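Side-chain contacts in glucose dehydrogenase (Haloferax mediterranei, PDB 2B5W), which oxidises D-glucose to gluconolactone, and several other aldose sugars, with a catalytic zinc ion and NADP(+) in preference to NAD(+): residues A[94-97]-A[98-101]; A[206-209]-A[210-214]. The protein carries 1 engineered substitution. All coordinates share one frame; numbering follows the deposited sequence.

Contact 1: residues A[94-97]-A[98-101]; sequences GTNE and YFER
Tyr-98 meets Asn-96 and Glu-97 at the start of the short surface helix 97-100, in the GroES-like domain of this member of the zinc-containing alcohol dehydrogenase family; Asn-96 is the N-cap and its OD1 the capping acceptor. Tyr-98 N gives a weak, bent bond to Asn-96 OD1 (3.0 Å). The Tyr-98 ring lies alongside the Glu-97 side chain, with Glu-97 CG in CH-pi contact 3.8 Å from the Tyr-98 ring centroid and the carboxylate stacked at 16° to the ring plane. Glu-97 CG sits between its own N and carbonyl carbon (chi1 64°), which brings the chain over that face; the ring also packs on Pro-108 and on Asn-266 of the second subunit. With an alanine at Tyr-98, the Glu-97 chain would probably lose the ring face it lies along and turn more easily, and a gap would be likely to open against Pro-108 and Asn-266 of the second subunit. Phe-99 N makes the straighter capping bond to Asn-96 OD1 (3.3 Å), and this oxygen also lies at the edge of the Phe-99 ring; the Asn-96 carboxamide is held at its other end by ND2 bonding to Met-111 O. Glu-100 N bonds to Asn-96 O, while the bend at chi2 (-60°) carries Glu-100 OE2 back to Thr-95 OG1, from which it accepts through its anti lone pair (2.6 Å). Arg-101 N bonds to Glu-97 O, and Glu-97 OE2 adds a purely electrostatic salt bridge over the guanidinium face, 3.5 Å from Arg-101 NH1.

Contact 2: residues A[206-209]-A[210-214]; sequences GRRD and RPDPT. With NAP (NADP nicotinamide-adenine-dinucleotide phosphate), chain I.
Arg-208 joins the NADP 2'-phosphate to Asp-212 in the loop that follows strand 201-206 of the Rossmann fold, the usual place for recognition of the adenosine ribose. The Arg-208 guanidinium meets the phosphate edge-on through two nearly straight bonds, Arg-208 NE to O2X and Arg-208 NH2 to O1X of NADP, both 2.9 Å. Arg-207 brings its own guanidinium to the third oxygen, NE and NH2 both bonding to NADP O3X, while one face of the group lies over the adenine, with NADP N7A 3.4 Å above the guanidinium plane of Arg-207, over its centre. Two arginines thus engage all three terminal oxygens, consistent with the enzyme's preference for NADP(+).

In the second shell, Asp-212 steadies Arg-208. The Arg-208 chain bends at chi2 (-66°), and Arg-208 NH1 then gives a salt-bridge hydrogen bond to the syn lone pair of Asp-212 OD2 (2.9 Å), nearly in the guanidinium plane. Asp-212 is itself the N-cap of helix 213-220, whose amides would probably stabilise its negative charge; Ile-215 N also bonds to Asp-212 OD1. Asn-181, another NADP-binding residue, bonds to Thr-214 OG1. On opposite faces of the carboxylate plane, Thr-214 N (2.8 Å) and Thr-214 OG1 (2.6 Å) both reach Asp-212 OD1.

Contact 1 comes first along the chain, in the GroES-like domain, and contact 2 follows in the nucleotide-binding domain; their centres are 44 Å apart, their nearest atoms about 32 Å, and they lie on opposite sides of the chain's centre. They share no helix, strand or sheet. Helix 97-100 follows strand 88-89 at the surface and faces the second subunit, with Phe-99 about 8 Å from the substrate-binding residues Glu-114 and Asn-303 (side chain to side chain). Residues 206-214 instead link strand 201-206 of the six-stranded parallel sheet to helix 213-220. The two N-caps thus serve different parts of the enzyme: the catalytic domain's subunit-facing surface and the adenosine end of the cofactor site.

Contact 1: residues A[94-97]-A[98-101]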
ATOM      1  N   GLY A  94      15.356  23.162  13.579  1.00 27.83           N
ATOM      2  CA  GLY A  94      15.580  22.407  14.778  1.00 28.01           C
ATOM      3  C   GLY A  94      14.698  21.168  14.778  1.00 25.68           C
ATOM      4  O   GLY A  94      14.240  20.713  13.724  1.00 28.09           O
ATOM      5  N   THR A  95      14.449  20.647  15.967  1.00 29.10           N
ATOM      6  CA  THR A  95      13.767  19.378  16.110  1.00 27.48           C
ATOM      7  C   THR A  95      12.288  19.517  15.731  1.00 27.78           C
ATOM      8  O   THR A  95      11.745  20.627  15.562  1.00 28.25           O
ATOM      9  CB  THR A  95      13.947  18.827  17.517  1.00 35.72           C
ATOM     10  OG1 THR A  95      13.574  17.436  17.562  1.00 33.41           O
ATOM     11  CG2 THR A  95      12.982  19.517  18.506  1.00 44.35           C
ATOM     12  N   ASN A  96      11.669  18.372  15.506  1.00 27.22           N
ATOM     13  CA  ASN A  96      10.261  18.302  15.153  1.00 23.05           C
ATOM     14  C   ASN A  96       9.710  16.938  15.594  1.00 21.25           C
ATOM     15  O   ASN A  96      10.453  16.130  16.117  1.00 25.01           O
ATOM     16  CB  ASN A  96      10.068  18.596  13.652  1.00 22.20           C
ATOM     17  CG  ASN A  96      10.795  17.594  12.741  1.00 22.19           C
ATOM     18  OD1 ASN A  96      10.733  16.403  12.986  1.00 24.10           O
ATOM     19  ND2 ASN A  96      11.406  18.088  11.662  1.00 24.34           N
ATOM     20  N   GLU A  97       8.417  16.702  15.385  1.00 23.56           N
ATOM     21  CA  GLU A  97       7.761  15.484  15.835  1.00 25.11           C
ATOM     22  C   GLU A  97       8.447  14.205  15.318  1.00 23.14           C
ATOM     23  O   GLU A  97       8.445  13.175  15.999  1.00 24.88           O
ATOM     24  CB  GLU A  97       6.291  15.485  15.397  1.00 27.76           C
ATOM     25  CG  GLU A  97       6.069  15.460  13.886  1.00 36.44           C
ATOM     26  CD  GLU A  97       4.614  15.272  13.536  1.00128.15           C
ATOM     27  OE1 GLU A  97       4.034  16.243  13.045  1.00 41.01           O
ATOM     28  OE2 GLU A  97       4.054  14.175  13.766  1.00120.17           O
ATOM     29  N   TYR A  98       8.991  14.276  14.113  1.00 24.20           N
ATOM     30  CA  TYR A  98       9.578  13.062  13.516  1.00 24.15           C
ATOM     31  C   TYR A  98      10.844  12.685  14.247  1.00 20.27           C
ATOM     32  O   TYR A  98      11.074  11.514  14.545  1.00 23.73           O
ATOM     33  CB  TYR A  98       9.785  13.237  12.016  1.00 19.54           C
ATOM     34  CG  TYR A  98       8.465  13.490  11.331  1.00 22.15           C
ATOM     35  CD1 TYR A  98       8.073  14.765  11.019  1.00 28.01           C
ATOM     36  CD2 TYR A  98       7.611  12.442  11.054  1.00 26.26           C
ATOM     37  CE1 TYR A  98       6.871  15.006  10.418  1.00 31.49           C
ATOM     38  CE2 TYR A  98       6.390  12.663  10.464  1.00 29.91           C
ATOM     39  CZ  TYR A  98       6.022  13.958  10.146  1.00 33.17           C
ATOM     40  OH  TYR A  98       4.812  14.212   9.536  1.00 52.14           O
ATOM     41  N   PHE A  99      11.673  13.671  14.581  1.00 22.23           N
ATOM     42  CA  PHE A  99      12.863  13.409  15.367  1.00 21.21           C
ATOM     43  C   PHE A  99      12.532  13.081  16.833  1.00 21.85           C
ATOM     44  O   PHE A  99      13.111  12.171  17.431  1.00 24.48           O
ATOM     45  CB  PHE A  99      13.860  14.578  15.240  1.00 22.56           C
ATOM     46  CG  PHE A  99      14.525  14.644  13.877  1.00 19.39           C
ATOM     47  CD1 PHE A  99      15.712  14.000  13.657  1.00 19.31           C
ATOM     48  CD2 PHE A  99      13.919  15.262  12.814  1.00 19.62           C
ATOM     49  CE1 PHE A  99      16.311  14.015  12.401  1.00 19.77           C
ATOM     50  CE2 PHE A  99      14.490  15.269  11.550  1.00 20.55           C
ATOM     51  CZ  PHE A  99      15.718  14.618  11.353  1.00 20.76           C
ATOM     52  N   GLU A 100      11.583  13.812  17.418  1.00 25.44           N
ATOM     53  CA  GLU A 100      11.191  13.559  18.810  1.00 29.37           C
ATOM     54  C   GLU A 100      10.587  12.175  19.061  1.00 23.15           C
ATOM     55  O   GLU A 100      10.844  11.565  20.103  1.00 27.76           O
ATOM     56  CB  GLU A 100      10.205  14.654  19.278  1.00 27.38           C
ATOM     57  CG  GLU A 100      10.843  16.037  19.384  1.00 36.80           C
ATOM     58  CD  GLU A 100      12.007  16.087  20.366  1.00 44.51           C
ATOM     59  OE1 GLU A 100      11.854  15.614  21.510  1.00 55.07           O
ATOM     60  OE2 GLU A 100      13.082  16.595  19.986  1.00 38.94           O
ATOM     61  N   ARG A 101       9.885  11.650  18.050  1.00 20.00           N
ATOM     62  CA  ARG A 101       9.254  10.326  18.114  1.00 20.00           C
ATOM     63  C   ARG A 101      10.161   9.247  17.524  1.00 20.00           C
ATOM     64  O   ARG A 101       9.719   8.111  17.340  1.00 20.00           O
ATOM     65  CB  ARG A 101       7.941  10.329  17.325  1.00 20.00           C
ATOM     66  CG  ARG A 101       6.864  11.208  17.961  1.00 20.00           C
ATOM     67  CD  ARG A 101       5.581  11.280  17.131  1.00 20.00           C
ATOM     68  NE  ARG A 101       4.547  12.128  17.744  1.00 20.00           N
ATOM     69  CZ  ARG A 101       3.340  12.345  17.205  1.00 20.00           C
ATOM     70  NH1 ARG A 101       2.995  11.784  16.038  1.00 20.00           N
ATOM     71  NH2 ARG A 101       2.399  13.117  17.763  1.00 20.00           N
TER

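Contact 2: residues A[206-209]-A[210-214]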
ATOM      1  N   GLY A 206      16.884  -6.691 -15.311  1.00 18.45           N
ATOM      2  CA  GLY A 206      17.962  -5.841 -15.784  1.00 17.54           C
ATOM      3  C   GLY A 206      17.817  -5.656 -17.298  1.00 18.14           C
ATOM      4  O   GLY A 206      16.827  -6.107 -17.860  1.00 19.96           O
ATOM      5  N   ARG A 207      18.829  -5.081 -17.920  1.00 20.06           N
ATOM      6  CA  ARG A 207      18.817  -4.840 -19.362  1.00 21.35           C
ATOM      7  C   ARG A 207      20.244  -4.928 -19.924  1.00 21.60           C
ATOM      8  O   ARG A 207      20.656  -4.105 -20.738  1.00 21.36           O
ATOM      9  CB  ARG A 207      18.122  -3.520 -19.689  1.00 21.95           C
ATOM     10  CG  ARG A 207      18.672  -2.304 -19.080  1.00 26.65           C
ATOM     11  CD  ARG A 207      17.854  -1.056 -19.384  1.00 23.49           C
ATOM     12  NE  ARG A 207      18.424   0.092 -18.728  1.00 24.63           N
ATOM     13  CZ  ARG A 207      17.887   1.309 -18.745  1.00 22.77           C
ATOM     14  NH1 ARG A 207      16.736   1.516 -19.380  1.00 25.30           N
ATOM     15  NH2 ARG A 207      18.491   2.308 -18.109  1.00 28.43           N
ATOM     16  N   ARG A 208      20.960  -5.931 -19.445  1.00 20.01           N
ATOM     17  CA  ARG A 208      22.353  -6.200 -19.820  1.00 19.64           C
ATOM     18  C   ARG A 208      22.489  -7.357 -20.774  1.00 18.21           C
ATOM     19  O   ARG A 208      21.743  -8.355 -20.717  1.00 19.10           O
ATOM     20  CB  ARG A 208      23.186  -6.544 -18.590  1.00 23.23           C
ATOM     21  CG  ARG A 208      23.225  -5.459 -17.540  1.00 18.62           C
ATOM     22  CD  ARG A 208      23.909  -4.210 -17.969  1.00 22.13           C
ATOM     23  NE  ARG A 208      23.824  -3.135 -16.975  1.00 22.26           N
ATOM     24  CZ  ARG A 208      24.565  -3.074 -15.881  1.00 18.80           C
ATOM     25  NH1 ARG A 208      25.480  -3.986 -15.620  1.00 18.19           N
ATOM     26  NH2 ARG A 208      24.409  -2.046 -15.034  1.00 20.72           N
ATOM     27  N   ASP A 209      23.511  -7.216 -21.630  1.00 24.54           N
ATOM     28  CA  ASP A 209      24.007  -8.345 -22.422  1.00 21.38           C
ATOM     29  C   ASP A 209      25.082  -9.088 -21.652  1.00 19.13           C
ATOM     30  O   ASP A 209      25.917  -8.468 -20.987  1.00 20.23           O
ATOM     31  CB  ASP A 209      24.610  -7.864 -23.766  1.00 27.63           C
ATOM     32  CG  ASP A 209      23.660  -6.990 -24.565  1.00 27.75           C
ATOM     33  OD1 ASP A 209      22.506  -7.405 -24.779  1.00 25.44           O
ATOM     34  OD2 ASP A 209      23.984  -5.882 -25.022  1.00 46.35           O
ATOM     35  N   ARG A 210      25.121 -10.399 -21.856  1.00 22.23           N
ATOM     36  CA  ARG A 210      26.210 -11.247 -21.388  1.00 21.29           C
ATOM     37  C   ARG A 210      27.496 -10.970 -22.198  1.00 20.85           C
ATOM     38  O   ARG A 210      27.409 -10.583 -23.374  1.00 22.03           O
ATOM     39  CB  ARG A 210      25.816 -12.706 -21.494  1.00 21.63           C
ATOM     40  CG  ARG A 210      24.581 -13.131 -20.694  1.00 21.75           C
ATOM     41  CD  ARG A 210      24.097 -14.504 -21.044  1.00 27.47           C
ATOM     42  NE  ARG A 210      22.829 -14.774 -20.382  1.00 25.47           N
ATOM     43  CZ  ARG A 210      22.694 -15.279 -19.188  1.00 24.47           C
ATOM     44  NH1 ARG A 210      23.744 -15.635 -18.470  1.00 22.52           N
ATOM     45  NH2 ARG A 210      21.472 -15.389 -18.682  1.00 25.19           N
ATOM     46  N   PRO A 211      28.678 -11.090 -21.585  1.00 20.30           N
ATOM     47  CA  PRO A 211      28.866 -11.433 -20.174  1.00 18.41           C
ATOM     48  C   PRO A 211      28.756 -10.160 -19.312  1.00 20.01           C
ATOM     49  O   PRO A 211      29.197  -9.074 -19.690  1.00 22.27           O
ATOM     50  CB  PRO A 211      30.321 -11.950 -20.142  1.00 19.75           C
ATOM     51  CG  PRO A 211      30.998 -11.092 -21.153  1.00 22.59           C
ATOM     52  CD  PRO A 211      29.971 -10.868 -22.247  1.00 24.21           C
ATOM     53  N   ASP A 212      28.170 -10.332 -18.122  1.00 21.63           N
ATOM     54  CA  ASP A 212      27.879  -9.205 -17.225  1.00 18.14           C
ATOM     55  C   ASP A 212      27.908  -9.718 -15.791  1.00 15.79           C
ATOM     56  O   ASP A 212      27.353 -10.775 -15.502  1.00 18.17           O
ATOM     57  CB  ASP A 212      26.525  -8.628 -17.548  1.00 19.77           C
ATOM     58  CG  ASP A 212      26.217  -7.420 -16.731  1.00 20.64           C
ATOM     59  OD1 ASP A 212      25.728  -7.660 -15.586  1.00 21.91           O
ATOM     60  OD2 ASP A 212      26.404  -6.251 -17.140  1.00 21.69           O
ATOM     61  N   PRO A 213      28.590  -9.002 -14.895  1.00 18.05           N
ATOM     62  CA  PRO A 213      28.749  -9.541 -13.522  1.00 18.48           C
ATOM     63  C   PRO A 213      27.492  -9.432 -12.655  1.00 16.76           C
ATOM     64  O   PRO A 213      27.380 -10.173 -11.651  1.00 17.67           O
ATOM     65  CB  PRO A 213      29.850  -8.671 -12.917  1.00 21.08           C
ATOM     66  CG  PRO A 213      29.745  -7.374 -13.640  1.00 19.60           C
ATOM     67  CD  PRO A 213      29.330  -7.743 -15.077  1.00 20.79           C
ATOM     68  N   THR A 214      26.548  -8.590 -13.035  1.00 17.33           N
ATOM     69  CA  THR A 214      25.259  -8.564 -12.333  1.00 20.36           C
ATOM     70  C   THR A 214      24.399  -9.766 -12.714  1.00 18.92           C
ATOM     71  O   THR A 214      23.790 -10.401 -11.881  1.00 18.15           O
ATOM     72  CB  THR A 214      24.448  -7.228 -12.506  1.00 19.92           C
ATOM     73  OG1 THR A 214      23.896  -7.113 -13.824  1.00 19.09           O
ATOM     74  CG2 THR A 214      25.315  -5.993 -12.345  1.00 19.68           C
TER
HETATM   75  PA  NAP I 701      21.594   2.203  -9.824  1.00 29.21           P
HETATM   76  O1A NAP I 701      21.535   3.321 -10.751  1.00 41.82           O
HETATM   77  O2A NAP I 701      23.024   1.721  -9.541  1.00 40.03           O
HETATM   78  O5B NAP I 701      20.782   0.964 -10.367  1.00 25.06           O
HETATM   79  C5B NAP I 701      19.596   1.054 -11.108  1.00 22.79           C
HETATM   80  C4B NAP I 701      19.680  -0.160 -12.006  1.00 18.07           C
HETATM   81  O4B NAP I 701      18.428  -0.314 -12.636  1.00 20.32           O
HETATM   82  C3B NAP I 701      20.756  -0.044 -13.103  1.00 22.94           C
HETATM   83  O3B NAP I 701      21.711  -1.092 -13.052  1.00 20.77           O
HETATM   84  C2B NAP I 701      19.949  -0.068 -14.402  1.00 22.46           C
HETATM   85  O2B NAP I 701      20.523  -0.839 -15.446  1.00 23.78           O
HETATM   86  C1B NAP I 701      18.647  -0.701 -13.974  1.00 23.06           C
HETATM   87  N9A NAP I 701      17.540  -0.237 -14.789  1.00 20.89           N
HETATM   88  C8A NAP I 701      17.121   1.063 -14.949  1.00 22.29           C
HETATM   89  N7A NAP I 701      16.069   1.067 -15.790  1.00 21.06           N
HETATM   90  C5A NAP I 701      15.844  -0.224 -16.206  1.00 21.56           C
HETATM   91  C6A NAP I 701      14.919  -0.827 -17.064  1.00 23.68           C
HETATM   92  N6A NAP I 701      14.011  -0.120 -17.769  1.00 23.39           N
HETATM   93  N1A NAP I 701      14.960  -2.189 -17.253  1.00 22.08           N
HETATM   94  C2A NAP I 701      15.879  -2.973 -16.589  1.00 22.32           C
HETATM   95  N3A NAP I 701      16.804  -2.392 -15.739  1.00 20.37           N
HETATM   96  C4A NAP I 701      16.771  -1.051 -15.543  1.00 19.56           C
HETATM   97  O3  NAP I 701      21.062   2.630  -8.384  1.00 33.84           O
HETATM   98  PN  NAP I 701      21.053   1.848  -6.966  1.00 24.15           P
HETATM   99  O1N NAP I 701      20.861   0.379  -7.132  1.00 21.34           O
HETATM  100  O2N NAP I 701      22.112   2.353  -6.035  1.00 24.69           O
HETATM  101  O5D NAP I 701      19.639   2.532  -6.672  1.00 23.10           O
HETATM  102  C5D NAP I 701      18.457   2.029  -7.265  1.00 23.51           C
HETATM  103  C4D NAP I 701      17.318   3.039  -7.138  1.00 30.87           C
HETATM  104  O4D NAP I 701      17.009   3.182  -5.748  1.00 23.56           O
HETATM  105  C3D NAP I 701      17.666   4.438  -7.654  1.00 26.91           C
HETATM  106  O3D NAP I 701      16.575   5.003  -8.353  1.00 26.03           O
HETATM  107  C2D NAP I 701      17.975   5.205  -6.373  1.00 28.07           C
HETATM  108  O2D NAP I 701      17.844   6.600  -6.464  1.00 28.05           O
HETATM  109  C1D NAP I 701      16.980   4.567  -5.405  1.00 19.09           C
HETATM  110  N1N NAP I 701      17.342   4.602  -3.983  1.00 22.93           N
HETATM  111  C2N NAP I 701      16.330   4.958  -3.145  1.00 25.84           C
HETATM  112  C3N NAP I 701      16.535   4.932  -1.795  1.00 24.97           C
HETATM  113  C7N NAP I 701      15.316   5.161  -0.949  1.00 22.34           C
HETATM  114  O7N NAP I 701      15.642   5.321   0.395  1.00 23.14           O
HETATM  115  N7N NAP I 701      14.080   5.195  -1.519  1.00 17.09           N
HETATM  116  C4N NAP I 701      17.774   4.591  -1.238  1.00 23.49           C
HETATM  117  C5N NAP I 701      18.793   4.219  -2.106  1.00 23.96           C
HETATM  118  C6N NAP I 701      18.560   4.200  -3.489  1.00 23.61           C
HETATM  119  P2B NAP I 701      21.549  -0.173 -16.561  1.00 22.43           P
HETATM  120  O1X NAP I 701      22.793   0.240 -15.962  1.00 22.30           O
HETATM  121  O2X NAP I 701      21.704  -1.314 -17.587  1.00 21.92           O
HETATM  122  O3X NAP I 701      20.856   1.027 -17.215  1.00 23.12           O